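Local coordinates for protein fructose-bisphosphate aldolase (PDB 4MOZ) that is a member of the DeoC/LacD family of aldolases, enzymes built on a closed parallel beta/alpha barrel of the TIM-barrel type, at residues A248-Y260 against I288-L302. Residues are numbered along the deposited sequence; the frame is centred on the assembly and turned at random.
Sequences AKVFLQQLHDQIY and ISAITLADYDVDRAL
Helix 248-260 runs nearly parallel to helix segment 288-294, their axes 10.1 Å apart and 12° from alignment, while helix segment 298-302 crosses it at 134°. Leu252 fits as a knob into a hole formed by Ile288, Ile291, Ala301 and Leu302. Its CB and CD2 meet Ile291 CD1, and its CD1 packs against the backbone of Leu302. Val298 is a second knob, entering between Lys249, Leu252, Gln253 and His256. Val298 CG2 lies 3.8 Å from His256 CB. The extended Lys249 chain crosses Leu302 at about a right angle, and Lys249 CG is 3.8 Å from Leu302 CD2.

Polar contacts gather at the C-terminal end of helix 248-260. With CG anti to the backbone N (chi1 -164°), the His256 ring reaches the turn at 295-297. Its NE2 hydrogen-bonds water 1 at 2.7 Å, and the same water also bonds Asp295 O and Asp297 OD1. Tyr260 CD2 covers one ring face. Tyr260 OH donates to the anti lone pair of Asp295 OD1 at 2.8 Å.

On the barrel side, Phe251, Leu255 and Ile288 touch strand 266-269, and Thr292 OG1 is hydrogen-bonded to Asn267. The contact joins the helix after strand 237-240 to helices 278-294 and 298-305, which follow the last barrel strand and short helix 271-274.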
ATOM      1  N   ALA C 248      18.310 -21.744  38.475  1.00 42.13           N
ATOM      2  CA  ALA C 248      18.869 -20.390  38.534  1.00 43.42           C
ATOM      3  C   ALA C 248      20.386 -20.346  38.325  1.00 42.99           C
ATOM      4  O   ALA C 248      20.884 -19.468  37.621  1.00 41.44           O
ATOM      5  CB  ALA C 248      18.493 -19.711  39.838  1.00 41.33           C
ATOM      6  N   LYS C 249      21.107 -21.290  38.932  1.00 43.10           N
ATOM      7  CA  LYS C 249      22.561 -21.376  38.779  1.00 42.13           C
ATOM      8  C   LYS C 249      22.981 -21.652  37.331  1.00 41.42           C
ATOM      9  O   LYS C 249      23.876 -20.987  36.808  1.00 41.67           O
ATOM     10  CB  LYS C 249      23.162 -22.426  39.721  1.00 45.67           C
ATOM     11  CG  LYS C 249      24.685 -22.406  39.756  1.00 48.31           C
ATOM     12  CD  LYS C 249      25.268 -23.477  40.663  1.00 51.26           C
ATOM     13  CE  LYS C 249      26.786 -23.385  40.688  1.00 55.66           C
ATOM     14  NZ  LYS C 249      27.398 -24.299  41.693  1.00 66.82           N
ATOM     15  N   VAL C 250      22.333 -22.625  36.693  1.00 39.99           N
ATOM     16  CA  VAL C 250      22.607 -22.965  35.294  1.00 40.21           C
ATOM     17  C   VAL C 250      22.308 -21.768  34.389  1.00 38.19           C
ATOM     18  O   VAL C 250      23.092 -21.442  33.491  1.00 38.01           O
ATOM     19  CB  VAL C 250      21.794 -24.198  34.838  1.00 40.07           C
ATOM     20  CG1 VAL C 250      22.048 -24.508  33.368  1.00 38.86           C
ATOM     21  CG2 VAL C 250      22.134 -25.406  35.703  1.00 41.02           C
ATOM     22  N   PHE C 251      21.178 -21.115  34.651  1.00 35.46           N
ATOM     23  CA  PHE C 251      20.778 -19.913  33.933  1.00 34.79           C
ATOM     24  C   PHE C 251      21.838 -18.809  34.025  1.00 35.56           C
ATOM     25  O   PHE C 251      22.213 -18.214  33.009  1.00 35.88           O
ATOM     26  CB  PHE C 251      19.423 -19.408  34.450  1.00 33.67           C
ATOM     27  CG  PHE C 251      19.001 -18.090  33.860  1.00 35.18           C
ATOM     28  CD1 PHE C 251      18.429 -18.028  32.589  1.00 37.10           C
ATOM     29  CD2 PHE C 251      19.181 -16.907  34.568  1.00 33.72           C
ATOM     30  CE1 PHE C 251      18.046 -16.813  32.040  1.00 38.20           C
ATOM     31  CE2 PHE C 251      18.800 -15.689  34.026  1.00 35.56           C
ATOM     32  CZ  PHE C 251      18.233 -15.642  32.760  1.00 37.70           C
ATOM     33  N   LEU C 252      22.315 -18.544  35.241  1.00 32.58           N
ATOM     34  CA  LEU C 252      23.279 -17.469  35.465  1.00 31.70           C
ATOM     35  C   LEU C 252      24.642 -17.815  34.875  1.00 31.36           C
ATOM     36  O   LEU C 252      25.394 -16.923  34.484  1.00 29.06           O
ATOM     37  CB  LEU C 252      23.384 -17.120  36.957  1.00 31.55           C
ATOM     38  CG  LEU C 252      22.141 -16.501  37.619  1.00 32.06           C
ATOM     39  CD1 LEU C 252      22.197 -16.657  39.132  1.00 31.73           C
ATOM     40  CD2 LEU C 252      21.952 -15.037  37.239  1.00 27.96           C
ATOM     41  N   GLN C 253      24.937 -19.114  34.804  1.00 33.12           N
ATOM     42  CA  GLN C 253      26.155 -19.624  34.169  1.00 34.36           C
ATOM     43  C   GLN C 253      26.103 -19.469  32.652  1.00 34.69           C
ATOM     44  O   GLN C 253      27.110 -19.152  32.025  1.00 34.29           O
ATOM     45  CB  GLN C 253      26.401 -21.092  34.554  1.00 37.36           C
ATOM     46  CG  GLN C 253      27.714 -21.687  34.045  1.00 38.90           C
ATOM     47  CD  GLN C 253      28.947 -21.084  34.711  1.00 37.61           C
ATOM     48  OE1 GLN C 253      29.092 -21.126  35.932  1.00 39.63           O
ATOM     49  NE2 GLN C 253      29.846 -20.530  33.904  1.00 36.55           N
ATOM     50  N   GLN C 254      24.931 -19.699  32.065  1.00 34.32           N
ATOM     51  CA  GLN C 254      24.739 -19.478  30.633  1.00 34.32           C
ATOM     52  C   GLN C 254      25.008 -18.020  30.269  1.00 31.88           C
ATOM     53  O   GLN C 254      25.753 -17.742  29.334  1.00 35.89           O
ATOM     54  CB  GLN C 254      23.328 -19.863  30.205  1.00 38.24           C
ATOM     55  CG  GLN C 254      23.084 -21.360  30.114  1.00 42.35           C
ATOM     56  CD  GLN C 254      21.678 -21.688  29.647  1.00 46.14           C
ATOM     57  OE1 GLN C 254      20.995 -20.847  29.059  1.00 54.73           O
ATOM     58  NE2 GLN C 254      21.238 -22.917  29.903  1.00 43.41           N
ATOM     59  N   LEU C 255      24.414 -17.100  31.027  1.00 31.90           N
ATOM     60  CA  LEU C 255      24.576 -15.667  30.785  1.00 32.26           C
ATOM     61  C   LEU C 255      26.028 -15.225  30.916  1.00 32.78           C
ATOM     62  O   LEU C 255      26.501 -14.385  30.147  1.00 31.67           O
ATOM     63  CB  LEU C 255      23.698 -14.850  31.742  1.00 33.48           C
ATOM     64  CG  LEU C 255      22.175 -15.000  31.680  1.00 36.37           C
ATOM     65  CD1 LEU C 255      21.527 -13.894  32.500  1.00 38.45           C
ATOM     66  CD2 LEU C 255      21.647 -14.974  30.250  1.00 35.55           C
ATOM     67  N   HIS C 256      26.723 -15.796  31.899  1.00 31.75           N
ATOM     68  CA  HIS C 256      28.126 -15.509  32.135  1.00 32.80           C
ATOM     69  C   HIS C 256      28.971 -15.998  30.981  1.00 30.99           C
ATOM     70  O   HIS C 256      29.810 -15.255  30.459  1.00 30.11           O
ATOM     71  CB  HIS C 256      28.577 -16.131  33.458  1.00 33.84           C
ATOM     72  CG  HIS C 256      29.883 -15.580  33.978  1.00 33.91           C
ATOM     73  ND1 HIS C 256      31.078 -16.084  33.614  1.00 34.85           N
ATOM     74  CD2 HIS C 256      30.151 -14.529  34.855  1.00 35.10           C
ATOM     75  CE1 HIS C 256      32.062 -15.397  34.227  1.00 36.71           C
ATOM     76  NE2 HIS C 256      31.493 -14.442  34.984  1.00 37.75           N
ATOM     77  N   ASP C 257      28.739 -17.241  30.561  1.00 29.69           N
ATOM     78  CA  ASP C 257      29.428 -17.818  29.405  1.00 29.54           C
ATOM     79  C   ASP C 257      29.194 -17.018  28.128  1.00 30.52           C
ATOM     80  O   ASP C 257      30.123 -16.807  27.351  1.00 31.70           O
ATOM     81  CB  ASP C 257      29.009 -19.275  29.191  1.00 30.86           C
ATOM     82  CG  ASP C 257      29.516 -20.200  30.287  1.00 33.32           C
ATOM     83  OD1 ASP C 257      30.371 -19.778  31.098  1.00 36.58           O
ATOM     84  OD2 ASP C 257      29.057 -21.357  30.340  1.00 37.78           O
ATOM     85  N   GLN C 258      27.956 -16.576  27.920  1.00 27.82           N
ATOM     86  CA  GLN C 258      27.598 -15.812  26.727  1.00 29.77           C
ATOM     87  C   GLN C 258      28.394 -14.514  26.624  1.00 30.89           C
ATOM     88  O   GLN C 258      28.814 -14.128  25.534  1.00 30.98           O
ATOM     89  CB  GLN C 258      26.093 -15.525  26.691  1.00 28.28           C
ATOM     90  CG  GLN C 258      25.247 -16.738  26.321  1.00 28.82           C
ATOM     91  CD  GLN C 258      23.771 -16.573  26.644  1.00 30.64           C
ATOM     92  OE1 GLN C 258      23.331 -15.520  27.121  1.00 33.49           O
ATOM     93  NE2 GLN C 258      22.995 -17.622  26.388  1.00 29.37           N
ATOM     94  N   ILE C 259      28.606 -13.851  27.759  1.00 29.97           N
ATOM     95  CA  ILE C 259      29.368 -12.610  27.785  1.00 29.18           C
ATOM     96  C   ILE C 259      30.859 -12.876  27.571  1.00 32.66           C
ATOM     97  O   ILE C 259      31.458 -12.344  26.637  1.00 33.06           O
ATOM     98  CB  ILE C 259      29.155 -11.819  29.095  1.00 29.61           C
ATOM     99  CG1 ILE C 259      27.693 -11.376  29.225  1.00 30.24           C
ATOM    100  CG2 ILE C 259      30.089 -10.610  29.147  1.00 29.65           C
ATOM    101  CD1 ILE C 259      27.309 -10.857  30.597  1.00 31.15           C
ATOM    102  N   TYR C 260      31.447 -13.710  28.424  1.00 33.00           N
ATOM    103  CA  TYR C 260      32.902 -13.831  28.485  1.00 34.64           C
ATOM    104  C   TYR C 260      33.482 -14.827  27.484  1.00 34.44           C
ATOM    105  O   TYR C 260      34.629 -14.682  27.075  1.00 36.19           O
ATOM    106  CB  TYR C 260      33.373 -14.082  29.929  1.00 36.30           C
ATOM    107  CG  TYR C 260      32.977 -12.949  30.866  1.00 36.74           C
ATOM    108  CD1 TYR C 260      33.675 -11.736  30.864  1.00 36.85           C
ATOM    109  CD2 TYR C 260      31.880 -13.075  31.724  1.00 36.30           C
ATOM    110  CE1 TYR C 260      33.303 -10.692  31.703  1.00 38.14           C
ATOM    111  CE2 TYR C 260      31.501 -12.037  32.567  1.00 35.76           C
ATOM    112  CZ  TYR C 260      32.212 -10.849  32.554  1.00 37.36           C
ATOM    113  OH  TYR C 260      31.838  -9.815  33.387  1.00 40.24           O
ATOM    114  N   ILE C 288      21.022 -11.078  37.621  1.00 29.19           N
ATOM    115  CA  ILE C 288      21.356 -10.873  36.209  1.00 28.06           C
ATOM    116  C   ILE C 288      22.166  -9.588  36.020  1.00 28.20           C
ATOM    117  O   ILE C 288      23.221  -9.606  35.384  1.00 30.86           O
ATOM    118  CB  ILE C 288      20.092 -10.853  35.325  1.00 26.53           C
ATOM    119  CG1 ILE C 288      19.390 -12.216  35.363  1.00 26.69           C
ATOM    120  CG2 ILE C 288      20.444 -10.484  33.889  1.00 26.31           C
ATOM    121  CD1 ILE C 288      17.977 -12.198  34.814  1.00 23.29           C
ATOM    122  N   SER C 289      21.677  -8.486  36.588  1.00 28.04           N
ATOM    123  CA  SER C 289      22.345  -7.188  36.495  1.00 29.26           C
ATOM    124  C   SER C 289      23.728  -7.176  37.152  1.00 30.42           C
ATOM    125  O   SER C 289      24.606  -6.420  36.735  1.00 31.57           O
ATOM    126  CB  SER C 289      21.476  -6.087  37.107  1.00 30.89           C
ATOM    127  OG  SER C 289      20.434  -5.704  36.226  1.00 29.60           O
ATOM    128  N   ALA C 290      23.915  -8.005  38.178  1.00 30.31           N
ATOM    129  CA  ALA C 290      25.205  -8.092  38.857  1.00 31.04           C
ATOM    130  C   ALA C 290      26.260  -8.702  37.941  1.00 30.87           C
ATOM    131  O   ALA C 290      27.381  -8.200  37.870  1.00 31.22           O
ATOM    132  CB  ALA C 290      25.091  -8.872  40.157  1.00 30.09           C
ATOM    133  N   ILE C 291      25.892  -9.770  37.231  1.00 30.22           N
ATOM    134  CA  ILE C 291      26.763 -10.350  36.208  1.00 30.68           C
ATOM    135  C   ILE C 291      26.984  -9.360  35.063  1.00 31.11           C
ATOM    136  O   ILE C 291      28.122  -9.060  34.708  1.00 32.24           O
ATOM    137  CB  ILE C 291      26.203 -11.674  35.647  1.00 30.33           C
ATOM    138  CG1 ILE C 291      26.244 -12.764  36.723  1.00 30.46           C
ATOM    139  CG2 ILE C 291      26.979 -12.111  34.408  1.00 28.20           C
ATOM    140  CD1 ILE C 291      25.509 -14.036  36.352  1.00 31.12           C
ATOM    141  N   THR C 292      25.885  -8.835  34.526  1.00 31.15           N
ATOM    142  CA  THR C 292      25.898  -8.050  33.296  1.00 30.08           C
ATOM    143  C   THR C 292      26.539  -6.672  33.458  1.00 28.52           C
ATOM    144  O   THR C 292      27.344  -6.257  32.626  1.00 30.05           O
ATOM    145  CB  THR C 292      24.469  -7.914  32.740  1.00 30.05           C
ATOM    146  OG1 THR C 292      23.866  -9.212  32.687  1.00 32.87           O
ATOM    147  CG2 THR C 292      24.463  -7.294  31.347  1.00 28.97           C
ATOM    148  N   LEU C 293      26.185  -5.975  34.533  1.00 28.34           N
ATOM    149  CA  LEU C 293      26.633  -4.595  34.737  1.00 31.50           C
ATOM    150  C   LEU C 293      27.843  -4.453  35.670  1.00 32.16           C
ATOM    151  O   LEU C 293      28.629  -3.510  35.527  1.00 31.59           O
ATOM    152  CB  LEU C 293      25.472  -3.730  35.244  1.00 31.36           C
ATOM    153  CG  LEU C 293      24.152  -3.816  34.464  1.00 31.44           C
ATOM    154  CD1 LEU C 293      23.018  -3.139  35.223  1.00 30.63           C
ATOM    155  CD2 LEU C 293      24.295  -3.231  33.066  1.00 32.03           C
ATOM    156  N   ALA C 294      27.986  -5.389  36.611  1.00 32.12           N
ATOM    157  CA  ALA C 294      29.009  -5.288  37.664  1.00 33.05           C
ATOM    158  C   ALA C 294      30.055  -6.415  37.678  1.00 32.36           C
ATOM    159  O   ALA C 294      30.910  -6.456  38.564  1.00 36.93           O
ATOM    160  CB  ALA C 294      28.346  -5.153  39.030  1.00 34.25           C
ATOM    161  N   ASP C 295      29.976  -7.329  36.712  1.00 31.24           N
ATOM    162  CA  ASP C 295      31.017  -8.346  36.480  1.00 32.36           C
ATOM    163  C   ASP C 295      31.111  -9.477  37.512  1.00 32.15           C
ATOM    164  O   ASP C 295      32.118 -10.198  37.549  1.00 31.17           O
ATOM    165  CB  ASP C 295      32.390  -7.680  36.309  1.00 32.70           C
ATOM    166  CG  ASP C 295      32.407  -6.663  35.186  1.00 34.72           C
ATOM    167  OD1 ASP C 295      32.264  -7.074  34.016  1.00 37.05           O
ATOM    168  OD2 ASP C 295      32.551  -5.453  35.479  1.00 37.83           O
ATOM    169  N   TYR C 296      30.077  -9.645  38.336  1.00 29.64           N
ATOM    170  CA  TYR C 296      30.053 -10.715  39.342  1.00 29.71           C
ATOM    171  C   TYR C 296      30.361 -12.086  38.753  1.00 31.36           C
ATOM    172  O   TYR C 296      29.997 -12.375  37.609  1.00 31.45           O
ATOM    173  CB  TYR C 296      28.680 -10.800  40.015  1.00 26.21           C
ATOM    174  CG  TYR C 296      28.427  -9.835  41.154  1.00 26.84           C
ATOM    175  CD1 TYR C 296      28.850  -8.505  41.087  1.00 27.37           C
ATOM    176  CD2 TYR C 296      27.717 -10.243  42.282  1.00 28.10           C
ATOM    177  CE1 TYR C 296      28.599  -7.621  42.123  1.00 29.04           C
ATOM    178  CE2 TYR C 296      27.454  -9.364  43.322  1.00 28.98           C
ATOM    179  CZ  TYR C 296      27.899  -8.055  43.238  1.00 27.94           C
ATOM    180  OH  TYR C 296      27.644  -7.176  44.263  1.00 28.04           O
ATOM    181  N   ASP C 297      31.036 -12.917  39.550  1.00 31.90           N
ATOM    182  CA  ASP C 297      31.104 -14.357  39.317  1.00 36.74           C
ATOM    183  C   ASP C 297      29.708 -14.943  39.470  1.00 34.33           C
ATOM    184  O   ASP C 297      28.837 -14.326  40.093  1.00 33.09           O
ATOM    185  CB  ASP C 297      32.030 -15.024  40.342  1.00 44.04           C
ATOM    186  CG  ASP C 297      33.503 -14.905  39.979  1.00 52.67           C
ATOM    187  OD1 ASP C 297      33.825 -14.552  38.822  1.00 59.20           O
ATOM    188  OD2 ASP C 297      34.348 -15.179  40.862  1.00 61.18           O
ATOM    189  N   VAL C 298      29.507 -16.137  38.916  1.00 35.83           N
ATOM    190  CA  VAL C 298      28.237 -16.859  39.033  1.00 36.58           C
ATOM    191  C   VAL C 298      27.845 -17.075  40.502  1.00 39.70           C
ATOM    192  O   VAL C 298      26.691 -16.842  40.883  1.00 37.67           O
ATOM    193  CB  VAL C 298      28.286 -18.208  38.273  1.00 35.72           C
ATOM    194  CG1 VAL C 298      27.038 -19.040  38.537  1.00 34.20           C
ATOM    195  CG2 VAL C 298      28.459 -17.966  36.779  1.00 34.19           C
ATOM    196  N   ASP C 299      28.817 -17.495  41.315  1.00 41.71           N
ATOM    197  CA  ASP C 299      28.595 -17.791  42.734  1.00 44.78           C
ATOM    198  C   ASP C 299      28.092 -16.592  43.535  1.00 38.74           C
ATOM    199  O   ASP C 299      27.173 -16.728  44.340  1.00 41.40           O
ATOM    200  CB  ASP C 299      29.869 -18.349  43.386  1.00 49.85           C
ATOM    201  CG  ASP C 299      30.143 -19.796  43.005  1.00 56.60           C
ATOM    202  OD1 ASP C 299      29.243 -20.470  42.454  1.00 63.42           O
ATOM    203  OD2 ASP C 299      31.272 -20.264  43.260  1.00 70.61           O
ATOM    204  N   ARG C 300      28.692 -15.425  43.317  1.00 37.99           N
ATOM    205  CA  ARG C 300      28.259 -14.227  44.027  1.00 36.46           C
ATOM    206  C   ARG C 300      26.913 -13.723  43.512  1.00 37.83           C
ATOM    207  O   ARG C 300      26.116 -13.170  44.280  1.00 38.49           O
ATOM    208  CB  ARG C 300      29.315 -13.121  43.980  1.00 36.68           C
ATOM    209  CG  ARG C 300      29.165 -12.151  45.143  1.00 39.80           C
ATOM    210  CD  ARG C 300      30.085 -10.942  45.089  1.00 37.39           C
ATOM    211  NE  ARG C 300      29.655  -9.983  46.105  1.00 39.04           N
ATOM    212  CZ  ARG C 300      30.116  -8.746  46.241  1.00 38.71           C
ATOM    213  NH1 ARG C 300      31.046  -8.276  45.422  1.00 42.48           N
ATOM    214  NH2 ARG C 300      29.636  -7.974  47.206  1.00 40.19           N
ATOM    215  N   ALA C 301      26.662 -13.920  42.219  1.00 34.84           N
ATOM    216  CA  ALA C 301      25.368 -13.585  41.623  1.00 34.46           C
ATOM    217  C   ALA C 301      24.260 -14.474  42.192  1.00 33.30           C
ATOM    218  O   ALA C 301      23.167 -13.995  42.492  1.00 30.93           O
ATOM    219  CB  ALA C 301      25.427 -13.708  40.111  1.00 29.86           C
ATOM    220  N   LEU C 302      24.563 -15.760  42.351  1.00 33.55           N
ATOM    221  CA  LEU C 302      23.629 -16.723  42.921  1.00 34.28           C
ATOM    222  C   LEU C 302      23.260 -16.367  44.365  1.00 37.02           C
ATOM    223  O   LEU C 302      22.113 -16.561  44.784  1.00 38.16           O
ATOM    224  CB  LEU C 302      24.205 -18.139  42.834  1.00 34.12           C
ATOM    225  CG  LEU C 302      23.304 -19.308  43.244  1.00 36.82           C
ATOM    226  CD1 LEU C 302      21.982 -19.298  42.487  1.00 34.23           C
ATOM    227  CD2 LEU C 302      24.031 -20.630  43.047  1.00 38.89           C
TER
HETATM  228  O   HOH W   1      32.965 -12.846  36.617  1.00 38.63           O